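Local atomic coordinates of erythromycin C-12 hydroxylase (Saccharopolyspora erythraea, PDB entry 2JJN), a protein that hydroxylates the macrolactone ring of erythromycin D at C-12 to give erythromycin C, as a heme-dependent cytochrome P450 monooxygenase of antibiotic biosynthesis. Residues A[107-110]-A[111-115]; A[267-270]-A[271-275]. The protein carries 2 engineered substitutions. All blocks are in the same frame, centred on the assembly; numbering follows the deposited sequence. Where two conformers were deposited one is given.

Two local arrangements are described, both on the outer side of a helical P450 chain. Interaction 1 (107-115) comes first and covers the short helix 108-112 and the step to helix 115-127; interaction 2 (267-275) follows much later, where helix 262-269 gives way to helix 274-284. Their centres lie about 22 Å apart and their nearest atoms about 10 Å apart, so they do not touch. What they share is helix 356-374, which starts three residues after the heme ligand Cys-353: Ile-111 and Leu-114 rest on its early residues, Ala-267 and Ile-274 on its later ones. Interaction 1 thus sits near the heme, while interaction 2 packs farther along the same helix, away from the heme pocket.

Interaction 1: residues A[107-110]-A[111-115]; sequences TPRT and ISDLE
Ile-111 N reaches back to Thr-107 O over 3.3 Å, the first i to i+4 bond of a short helix, and makes a weak bond to Pro-108 O. Its CG1 stands beside its own backbone N (chi1 -67°), which brings it alongside Thr-107 O while the buried side chain packs on Pro-357 and Leu-358, about 6 Å from the heme. Ser-112 N closes the next turn on Pro-108 O at 2.9 Å, and a water bridges Ser-112 OG and that same carbonyl, weakly at the carbonyl end. Asp-113 N donates to Arg-109 O at 2.9 Å. The Asp-113 carboxylate leans back over the Arg-109 chain, which bends at chi2 and chi3: OD1 lies 3.2 Å from Arg-109 CD and 3.3 Å from Arg-109 NE. That salt bridge is purely electrostatic, since OD1 sits well off the guanidinium plane and no N-H aims at it. Leu-114 then lays CG 3.5 Å from Thr-110 O, and its side chain also meets Leu-358 and Ile-147. At the opposite end, Thr-107 OG1 and Thr-110 OG1 are hydrogen-bonded at 2.8 Å. The whole is a one-turn helix with Thr-107 at the N-cap, leaving through a type I turn from Ser-112 to Glu-115.

Interaction 2: residues A[267-270]-A[271-275]; sequences AAED and PGRIP
Arg-273 folds back over the end of the preceding helix to meet Glu-269 and Asp-270; it and Glu-269 each have a second conformer, so the side-chain contacts here are those of one modelled arrangement. Its CB starts 3.3 Å from Asp-270 O, the carbonyl that also accepts Arg-273 N at 2.9 Å from above its plane. CG, set beside the backbone N (chi1 -73°), and then CD keep running past that oxygen, and from CG to NE the chain is extended. At NE it passes Asp-270 CB; OD2 of Asp-270 stays 4.0 Å from NE, well off the guanidinium plane, so it can add at most a loose charge attraction. Asp-270 CB lies over one guanidinium face, offset toward its rim, 3.7 Å from Arg-273 CZ. Finally NH1 gives a nearly straight bond (176°) to Glu-269 OE1 at 2.6 Å, in the guanidinium plane and on the anti lone pair of that oxygen; NH1 also bonds Ala-266 O, a grip that is probably not permanent. On the inner side Ala-267 CB meets Ile-274 CG1, and both residues reach helix 356-374. This is a tight helix-to-helix corner: Asp-270 breaks helix 262-269, Pro-271 follows, and Asp-270 OD1 accepts Gly-272 N (2.9 Å) in an Asx turn leading into helix 274-284.

Interaction 1: residues A[107-110]-A[111-115]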
loop_
_atom_site.group_PDB
_atom_site.type_symbol
_atom_site.label_atom_id
_atom_site.label_comp_id
_atom_site.label_asym_id
_atom_site.label_seq_id
_atom_site.Cartn_x
_atom_site.Cartn_y
_atom_site.Cartn_z
ATOM N N THR A 107 -17.676 0.250 6.017
ATOM C CA THR A 107 -18.468 1.153 5.161
ATOM C C THR A 107 -17.856 2.559 4.959
ATOM O O THR A 107 -16.958 2.968 5.700
ATOM C CB THR A 107 -19.857 1.312 5.745
ATOM O OG1 THR A 107 -19.750 1.952 7.019
ATOM C CG2 THR A 107 -20.518 -0.054 5.882
ATOM N N PRO A 108 -18.355 3.319 3.955
ATOM C CA PRO A 108 -17.894 4.718 3.778
ATOM C C PRO A 108 -17.924 5.629 5.054
ATOM O O PRO A 108 -17.018 6.490 5.263
ATOM C CB PRO A 108 -18.896 5.262 2.740
ATOM C CG PRO A 108 -19.242 4.035 1.902
ATOM C CD PRO A 108 -19.322 2.907 2.907
ATOM N N ARG A 109 -18.981 5.488 5.859
ATOM C CA ARG A 109 -19.203 6.335 7.045
ATOM C C ARG A 109 -18.314 5.918 8.204
ATOM O O ARG A 109 -17.895 6.762 9.037
ATOM C CB ARG A 109 -20.674 6.250 7.457
ATOM C CG ARG A 109 -21.047 6.952 8.798
ATOM C CD ARG A 109 -20.811 8.435 8.694
ATOM N NE ARG A 109 -21.841 9.213 9.378
ATOM C CZ ARG A 109 -22.265 10.402 8.961
ATOM N NH1 ARG A 109 -21.744 10.947 7.861
ATOM N NH2 ARG A 109 -23.214 11.044 9.630
ATOM N N THR A 110 -18.016 4.616 8.245
ATOM C CA THR A 110 -17.053 4.060 9.164
ATOM C C THR A 110 -15.745 4.810 8.961
ATOM O O THR A 110 -15.090 5.181 9.946
ATOM C CB THR A 110 -16.885 2.567 8.914
ATOM O OG1 THR A 110 -18.122 1.911 9.257
ATOM C CG2 THR A 110 -15.836 1.988 9.775
ATOM N N ILE A 111 -15.384 5.054 7.698
ATOM C CA ILE A 111 -14.096 5.718 7.382
ATOM C C ILE A 111 -14.204 7.229 7.643
ATOM O O ILE A 111 -13.347 7.808 8.325
ATOM C CB ILE A 111 -13.700 5.479 5.914
ATOM C CG1 ILE A 111 -13.387 4.000 5.693
ATOM C CG2 ILE A 111 -12.525 6.377 5.530
ATOM C CD1 ILE A 111 -13.250 3.628 4.205
ATOM N N SER A 112 -15.236 7.891 7.102
ATOM C CA SER A 112 -15.300 9.341 7.247
ATOM C C SER A 112 -15.391 9.810 8.720
ATOM O O SER A 112 -14.823 10.854 9.100
ATOM C CB SER A 112 -16.435 9.895 6.384
ATOM O OG SER A 112 -17.680 9.395 6.853
ATOM N N ASP A 113 -16.087 9.029 9.555
ATOM C CA ASP A 113 -16.170 9.337 10.994
ATOM C C ASP A 113 -14.813 9.341 11.721
ATOM O O ASP A 113 -14.713 9.852 12.860
ATOM C CB ASP A 113 -17.088 8.328 11.680
ATOM C CG ASP A 113 -18.571 8.645 11.469
ATOM O OD1 ASP A 113 -18.951 9.702 10.902
ATOM O OD2 ASP A 113 -19.364 7.775 11.903
ATOM N N LEU A 114 -13.788 8.751 11.086
ATOM C CA LEU A 114 -12.467 8.718 11.690
ATOM C C LEU A 114 -11.725 10.062 11.620
ATOM O O LEU A 114 -10.705 10.203 12.270
ATOM C CB LEU A 114 -11.590 7.650 11.043
ATOM C CG LEU A 114 -12.024 6.193 11.321
ATOM C CD1 LEU A 114 -11.281 5.216 10.445
ATOM C CD2 LEU A 114 -11.880 5.803 12.771
ATOM N N GLU A 115 -12.210 10.998 10.818
ATOM C CA GLU A 115 -11.427 12.211 10.555
ATOM C C GLU A 115 -10.981 12.935 11.836
ATOM O O GLU A 115 -9.790 13.235 11.997
ATOM C CB GLU A 115 -12.123 13.185 9.585
ATOM C CG GLU A 115 -11.331 14.456 9.404
ATOM C CD GLU A 115 -11.868 15.360 8.305
ATOM O OE1 GLU A 115 -12.845 14.963 7.634
ATOM O OE2 GLU A 115 -11.335 16.482 8.128
HETATM O O HOH W 1 -18.853 8.976 4.284
#

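Interaction 2: residues A[267-270]-A[271-275]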
loop_
_atom_site.group_PDB
_atom_site.type_symbol
_atom_site.label_atom_id
_atom_site.label_comp_id
_atom_site.label_asym_id
_atom_site.label_seq_id
_atom_site.Cartn_x
_atom_site.Cartn_y
_atom_site.Cartn_z
ATOM N N ALA A 267 -0.120 24.962 -1.106
ATOM C CA ALA A 267 -1.082 24.209 -0.300
ATOM C C ALA A 267 -1.408 24.947 1.009
ATOM O O ALA A 267 -2.514 24.806 1.542
ATOM C CB ALA A 267 -0.498 22.824 0.019
ATOM N N ALA A 268 -0.444 25.735 1.510
ATOM C CA ALA A 268 -0.683 26.514 2.727
ATOM C C ALA A 268 -1.654 27.627 2.407
ATOM O O ALA A 268 -2.524 27.939 3.237
ATOM C CB ALA A 268 0.604 27.076 3.310
ATOM N N GLU A 269 -1.537 28.203 1.200
ATOM C CA GLU A 269 -2.469 29.273 0.738
ATOM C C GLU A 269 -3.872 28.716 0.482
ATOM O O GLU A 269 -4.885 29.340 0.811
ATOM C CB GLU A 269 -1.929 29.916 -0.537
ATOM C CG GLU A 269 -2.871 30.931 -1.218
ATOM C CD GLU A 269 -2.387 31.386 -2.595
ATOM O OE1 GLU A 269 -2.235 30.543 -3.498
ATOM O OE2 GLU A 269 -2.186 32.602 -2.792
ATOM N N ASP A 270 -3.939 27.519 -0.080
ATOM C CA ASP A 270 -5.226 26.870 -0.304
ATOM C C ASP A 270 -5.108 25.379 0.008
ATOM O O ASP A 270 -4.780 24.598 -0.901
ATOM C CB ASP A 270 -5.635 27.004 -1.754
ATOM C CG ASP A 270 -7.027 26.402 -2.033
ATOM O OD1 ASP A 270 -7.683 25.938 -1.072
ATOM O OD2 ASP A 270 -7.434 26.361 -3.212
ATOM N N PRO A 271 -5.405 24.981 1.262
ATOM C CA PRO A 271 -5.353 23.541 1.548
ATOM C C PRO A 271 -6.263 22.639 0.706
ATOM O O PRO A 271 -6.122 21.409 0.766
ATOM C CB PRO A 271 -5.686 23.458 3.061
ATOM C CG PRO A 271 -5.215 24.837 3.598
ATOM C CD PRO A 271 -5.715 25.759 2.480
ATOM N N GLY A 272 -7.184 23.231 -0.080
ATOM C CA GLY A 272 -7.998 22.481 -1.017
ATOM C C GLY A 272 -7.178 21.806 -2.102
ATOM O O GLY A 272 -7.690 20.955 -2.804
ATOM N N ARG A 273 -5.932 22.269 -2.262
ATOM C CA ARG A 273 -4.972 21.694 -3.229
ATOM C C ARG A 273 -4.415 20.344 -2.736
ATOM O O ARG A 273 -3.814 19.598 -3.518
ATOM C CB ARG A 273 -3.793 22.662 -3.435
ATOM C CG ARG A 273 -4.189 23.912 -4.277
ATOM C CD ARG A 273 -3.247 25.116 -4.089
ATOM N NE ARG A 273 -3.763 26.232 -4.880
ATOM C CZ ARG A 273 -3.500 27.538 -4.725
ATOM N NH1 ARG A 273 -2.700 28.033 -3.760
ATOM N NH2 ARG A 273 -4.083 28.385 -5.572
ATOM N N ILE A 274 -4.634 20.011 -1.461
ATOM C CA ILE A 274 -3.986 18.824 -0.918
ATOM C C ILE A 274 -4.431 17.468 -1.520
ATOM O O ILE A 274 -3.577 16.632 -1.846
ATOM C CB ILE A 274 -4.015 18.873 0.604
ATOM C CG1 ILE A 274 -3.062 19.980 1.061
ATOM C CG2 ILE A 274 -3.738 17.527 1.263
ATOM C CD1 ILE A 274 -3.120 20.298 2.564
ATOM N N PRO A 275 -5.753 17.226 -1.658
ATOM C CA PRO A 275 -6.138 15.972 -2.312
ATOM C C PRO A 275 -5.421 15.728 -3.645
ATOM O O PRO A 275 -5.036 14.560 -3.932
ATOM C CB PRO A 275 -7.666 16.131 -2.474
ATOM C CG PRO A 275 -8.007 16.955 -1.259
ATOM C CD PRO A 275 -6.939 17.996 -1.210
#